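Local coordinates for methyltransferase WBDD (Escherichia coli, PDB 4AZS), which acts as both a kinase and a methyltransferase and regulates the chain length of the O antigen in Escherichia coli O9a, at residues A[159-164]-A[196-201]; A[135-140]-A[167-172]. All blocks are in the same frame, centred on the assembly; numbering follows the deposited sequence.

Interaction 1: residues A[159-164]-A[196-201]; sequences LLSRLA and EQCAFY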
# COMPACT_ATOMS: atom_id res chain seq x y z
N LEU A 159 -10.75 -16.44 29.86
CA LEU A 159 -10.18 -16.12 31.17
C LEU A 159 -11.26 -16.21 32.25
O LEU A 159 -11.04 -16.79 33.31
CB LEU A 159 -9.57 -14.71 31.17
CG LEU A 159 -8.36 -14.51 30.27
CD1 LEU A 159 -7.89 -13.07 30.37
CD2 LEU A 159 -7.24 -15.43 30.74
N LEU A 160 -12.43 -15.64 31.97
CA LEU A 160 -13.55 -15.63 32.93
C LEU A 160 -14.11 -17.03 33.16
O LEU A 160 -14.48 -17.38 34.27
CB LEU A 160 -14.66 -14.65 32.50
CG LEU A 160 -14.26 -13.18 32.56
CD1 LEU A 160 -15.37 -12.31 32.01
CD2 LEU A 160 -13.91 -12.76 33.97
N SER A 161 -14.15 -17.85 32.12
CA SER A 161 -14.50 -19.25 32.30
C SER A 161 -13.53 -19.95 33.24
O SER A 161 -13.95 -20.72 34.07
CB SER A 161 -14.44 -20.02 30.99
OG SER A 161 -15.52 -19.58 30.16
N ARG A 162 -12.22 -19.73 33.06
CA ARG A 162 -11.26 -20.39 33.91
C ARG A 162 -11.42 -19.87 35.32
O ARG A 162 -11.44 -20.63 36.28
CB ARG A 162 -9.81 -20.30 33.40
CG ARG A 162 -8.82 -21.02 34.34
CD ARG A 162 -7.54 -21.52 33.66
NE ARG A 162 -7.15 -22.79 34.28
CZ ARG A 162 -6.39 -22.89 35.39
NH1 ARG A 162 -5.84 -21.83 35.97
NH2 ARG A 162 -6.17 -24.07 35.92
N LEU A 163 -11.61 -18.56 35.48
CA LEU A 163 -11.82 -18.03 36.83
C LEU A 163 -12.99 -18.68 37.56
O LEU A 163 -12.89 -19.01 38.75
CB LEU A 163 -12.03 -16.52 36.76
CG LEU A 163 -11.98 -15.71 38.06
CD1 LEU A 163 -10.65 -15.91 38.77
CD2 LEU A 163 -12.18 -14.25 37.70
N ALA A 164 -14.12 -18.82 36.87
CA ALA A 164 -15.25 -19.53 37.39
C ALA A 164 -14.97 -21.02 37.64
O ALA A 164 -15.38 -21.57 38.66
CB ALA A 164 -16.41 -19.35 36.46
N GLU A 196 -21.88 -15.45 29.69
CA GLU A 196 -23.01 -16.33 29.44
C GLU A 196 -22.53 -17.77 29.14
O GLU A 196 -23.29 -18.68 29.28
CB GLU A 196 -23.86 -15.78 28.30
CG GLU A 196 -23.25 -15.99 26.93
CD GLU A 196 -23.90 -15.12 25.85
OE1 GLU A 196 -24.90 -14.44 26.17
OE2 GLU A 196 -23.40 -15.12 24.70
N GLN A 197 -21.26 -17.94 28.78
CA GLN A 197 -20.66 -19.28 28.73
C GLN A 197 -20.51 -19.90 30.11
O GLN A 197 -20.37 -21.13 30.20
CB GLN A 197 -19.28 -19.28 28.03
CG GLN A 197 -18.11 -18.73 28.85
CD GLN A 197 -18.19 -17.22 29.07
OE1 GLN A 197 -19.14 -16.57 28.59
NE2 GLN A 197 -17.21 -16.64 29.80
N CYS A 198 -20.52 -19.10 31.18
CA CYS A 198 -20.49 -19.66 32.54
C CYS A 198 -21.86 -20.21 32.91
O CYS A 198 -22.87 -19.83 32.34
CB CYS A 198 -20.04 -18.62 33.51
SG CYS A 198 -18.32 -18.08 33.21
N ALA A 199 -21.90 -21.14 33.85
CA ALA A 199 -23.10 -21.91 34.09
C ALA A 199 -24.19 -21.11 34.73
O ALA A 199 -25.33 -21.12 34.27
CB ALA A 199 -22.77 -23.12 34.99
N PHE A 200 -23.87 -20.50 35.85
CA PHE A 200 -24.81 -19.71 36.63
C PHE A 200 -24.41 -18.23 36.67
O PHE A 200 -23.26 -17.91 37.01
CB PHE A 200 -24.85 -20.23 38.08
CG PHE A 200 -25.83 -19.50 38.96
CD1 PHE A 200 -27.16 -19.88 39.01
CD2 PHE A 200 -25.43 -18.45 39.76
CE1 PHE A 200 -28.07 -19.21 39.82
CE2 PHE A 200 -26.33 -17.78 40.59
CZ PHE A 200 -27.64 -18.15 40.60
N TYR A 201 -25.31 -17.33 36.32
CA TYR A 201 -25.10 -15.90 36.55
C TYR A 201 -26.40 -15.15 36.86
O TYR A 201 -27.47 -15.47 36.30
CB TYR A 201 -24.33 -15.21 35.38
CG TYR A 201 -25.17 -14.96 34.14
CD1 TYR A 201 -25.90 -13.82 34.02
CD2 TYR A 201 -25.24 -15.89 33.11
CE1 TYR A 201 -26.68 -13.58 32.92
CE2 TYR A 201 -26.04 -15.66 31.97
CZ TYR A 201 -26.75 -14.49 31.90
OH TYR A 201 -27.55 -14.16 30.84
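Gln197 and Cys198, in the loop leading into strand 200-207, meet one side of helix 153-166 at Leu160, Ser161 and Ala164. The two backbones come nearest at Ser161 and Cys198, whose CA atoms are 6.0 Å apart.

Ser161 and Gln197 make the closest touch, a hydroxyl against a methylene. Gln197 CG sits between its own backbone N and carbonyl carbon (chi1 76°), and a second bend at chi2 folds the amide toward the helix, with NE2 on the Leu160 side. Ser161 OG therefore faces the aliphatic part of this side chain, 3.0 Å from Gln197 CG, which is a tight fit. Ser161 OG bonds to Lys157 O one turn back in the helix, Gln197 NE2 to Leu194 O, and Gln197 OE1 to Lys157 NZ. Lys157 thus serves both partners and ties the folded glutamine to the preceding helical turn. Leu160 adds a looser touch, its CB 4.2 Å from Gln197 NE2.

The sulfur makes the other group of contacts. Cys198 SG lies 4.0 Å from Ala164 CB, 4.1 Å from Ser161 CA and 4.0 Å from Leu160 O. With 164 Å² buried in all, this is a small but largely buried interface.

Arg255 holds the carbonyls of Glu196, Cys198 and Ala199, and Cys198 also packs on Val221 of strand 216-222. The contact thus joins the helix that precedes strand 169-173 to the entry of strand 200-207, which lies beyond 216-222 at the antiparallel end of the class I methyltransferase sheet.

Interaction 2: residues A[135-140]-A[167-172]; sequences FDLAIG and TQAVIL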
# COMPACT_ATOMS: atom_id res chain seq x y z
N PHE A 135 -8.89 -20.53 45.83
CA PHE A 135 -9.72 -19.41 46.22
C PHE A 135 -11.15 -19.84 46.08
O PHE A 135 -11.48 -20.49 45.10
CB PHE A 135 -9.46 -18.23 45.30
CG PHE A 135 -8.08 -17.64 45.46
CD1 PHE A 135 -7.77 -16.80 46.54
CD2 PHE A 135 -7.09 -17.91 44.53
CE1 PHE A 135 -6.49 -16.28 46.71
CE2 PHE A 135 -5.81 -17.39 44.68
CZ PHE A 135 -5.51 -16.57 45.77
N ASP A 136 -11.99 -19.40 47.01
CA ASP A 136 -13.43 -19.66 47.02
C ASP A 136 -14.20 -18.59 46.23
O ASP A 136 -15.10 -18.90 45.50
CB ASP A 136 -13.93 -19.62 48.44
CG ASP A 136 -13.14 -20.53 49.37
OD1 ASP A 136 -13.00 -21.71 49.02
OD2 ASP A 136 -12.62 -20.03 50.41
N LEU A 137 -13.73 -17.35 46.34
CA LEU A 137 -14.37 -16.17 45.78
C LEU A 137 -13.30 -15.33 45.05
O LEU A 137 -12.22 -15.07 45.58
CB LEU A 137 -14.99 -15.32 46.90
CG LEU A 137 -15.60 -13.98 46.50
CD1 LEU A 137 -16.86 -14.19 45.66
CD2 LEU A 137 -15.95 -13.10 47.67
N ALA A 138 -13.60 -14.92 43.83
CA ALA A 138 -12.78 -13.96 43.14
C ALA A 138 -13.66 -12.75 42.83
O ALA A 138 -14.86 -12.90 42.49
CB ALA A 138 -12.21 -14.54 41.86
N ILE A 139 -13.07 -11.58 42.92
CA ILE A 139 -13.75 -10.38 42.53
C ILE A 139 -12.95 -9.69 41.44
O ILE A 139 -11.72 -9.57 41.51
CB ILE A 139 -14.05 -9.42 43.70
CG1 ILE A 139 -12.80 -8.85 44.32
CG2 ILE A 139 -14.82 -10.14 44.83
CD1 ILE A 139 -13.17 -7.77 45.33
N GLY A 140 -13.67 -9.23 40.43
CA GLY A 140 -13.04 -8.48 39.36
C GLY A 140 -13.87 -7.29 38.99
O GLY A 140 -14.75 -7.39 38.16
N THR A 167 -12.93 -21.36 41.02
CA THR A 167 -13.46 -20.81 42.26
C THR A 167 -14.84 -21.33 42.54
O THR A 167 -15.40 -22.03 41.74
CB THR A 167 -13.55 -19.28 42.15
OG1 THR A 167 -14.43 -18.94 41.07
CG2 THR A 167 -12.16 -18.67 41.90
N GLN A 168 -15.44 -20.97 43.66
CA GLN A 168 -16.83 -21.29 43.91
C GLN A 168 -17.78 -20.19 43.42
O GLN A 168 -18.96 -20.46 43.12
CB GLN A 168 -17.03 -21.53 45.39
CG GLN A 168 -16.39 -22.81 45.87
CD GLN A 168 -17.06 -24.03 45.25
OE1 GLN A 168 -18.23 -24.20 45.33
NE2 GLN A 168 -16.30 -24.81 44.58
N ALA A 169 -17.28 -18.95 43.37
CA ALA A 169 -18.09 -17.79 43.01
C ALA A 169 -17.20 -16.68 42.49
O ALA A 169 -16.05 -16.54 42.91
CB ALA A 169 -18.86 -17.28 44.19
N VAL A 170 -17.76 -15.92 41.59
CA VAL A 170 -17.10 -14.75 41.01
C VAL A 170 -18.06 -13.59 41.02
O VAL A 170 -19.23 -13.74 40.63
CB VAL A 170 -16.64 -15.01 39.55
CG1 VAL A 170 -15.77 -13.88 39.05
CG2 VAL A 170 -15.85 -16.30 39.50
N ILE A 171 -17.55 -12.43 41.44
CA ILE A 171 -18.30 -11.19 41.39
C ILE A 171 -17.60 -10.24 40.44
O ILE A 171 -16.40 -9.98 40.63
CB ILE A 171 -18.42 -10.58 42.80
CG1 ILE A 171 -19.24 -11.52 43.64
CG2 ILE A 171 -19.13 -9.23 42.78
CD1 ILE A 171 -19.25 -11.07 45.08
N LEU A 172 -18.33 -9.78 39.42
CA LEU A 172 -17.81 -8.89 38.42
C LEU A 172 -18.64 -7.63 38.34
O LEU A 172 -19.85 -7.72 38.29
CB LEU A 172 -17.82 -9.56 37.04
CG LEU A 172 -16.99 -10.85 37.00
CD1 LEU A 172 -17.34 -11.63 35.75
CD2 LEU A 172 -15.51 -10.59 37.08
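Ile171, Ala138 and Asp136 bury the most surface where strands 137-140 and 169-172 run side by side, parallel within 14° and 4.8 Å apart at their axes. Both backbone groups of Ile171 turn to the same neighbouring strand: its N donates to Ala138 O (2.9 Å), and its O accepts from Gly140 N (2.8 Å, 168° at the hydrogen). Its side chain stands beside that of Ile139, pointing the same way, and its CD1 meets Leu137 CD1 at 4.0 Å.

Ala138 occupies the middle of the ladder, its N bonding to Ala169 O. On the opposite face its CB touches Thr167 CG2 at 4.1 Å.

Asp136 O accepts Gln168 N at 2.8 Å, the donor tilted 29° from the carbonyl plane, and more weakly Ala169 N. The carboxylate turns away to Arg66 and Asn69 N.

With helices 144-151 and 153-166 between them, the strands form a beta-alpha-beta crossover of the Rossmann-like methyltransferase fold; Gly140 lies near the bound S-adenosylmethionine. The pair closes the parallel part of the sheet: 69-73 flanks 137-141 in parallel, while antiparallel 216-222 lies beyond 169-173. Helix 47-64 covers the face of Ala169 and Ile171, helix 153-166 that of Ala138, Val170 and Leu172.

Both contacts are buried, but they differ in kind. Interaction 2 is a backbone-bonded strand pair within the sheet, burying 483 Å², whereas interaction 1 joins a helix to a loop through side chains and has no clear hydrogen bond across it. Their centres are 10 Å apart, and helix 153-166, half of interaction 1, rests directly on the strands of interaction 2: Leu163 CD1 meets Ala138 CB at 3.7 Å, and Leu160 CD2 meets Leu172 CD1 at 4.0 Å. One flank of the helix thus packs on the sheet, another on the loop at 197-198. One continuous piece of chain supplies 159-164 to interaction 1 and 167-172 to interaction 2. Only interaction 1 has the second subunit among its surroundings.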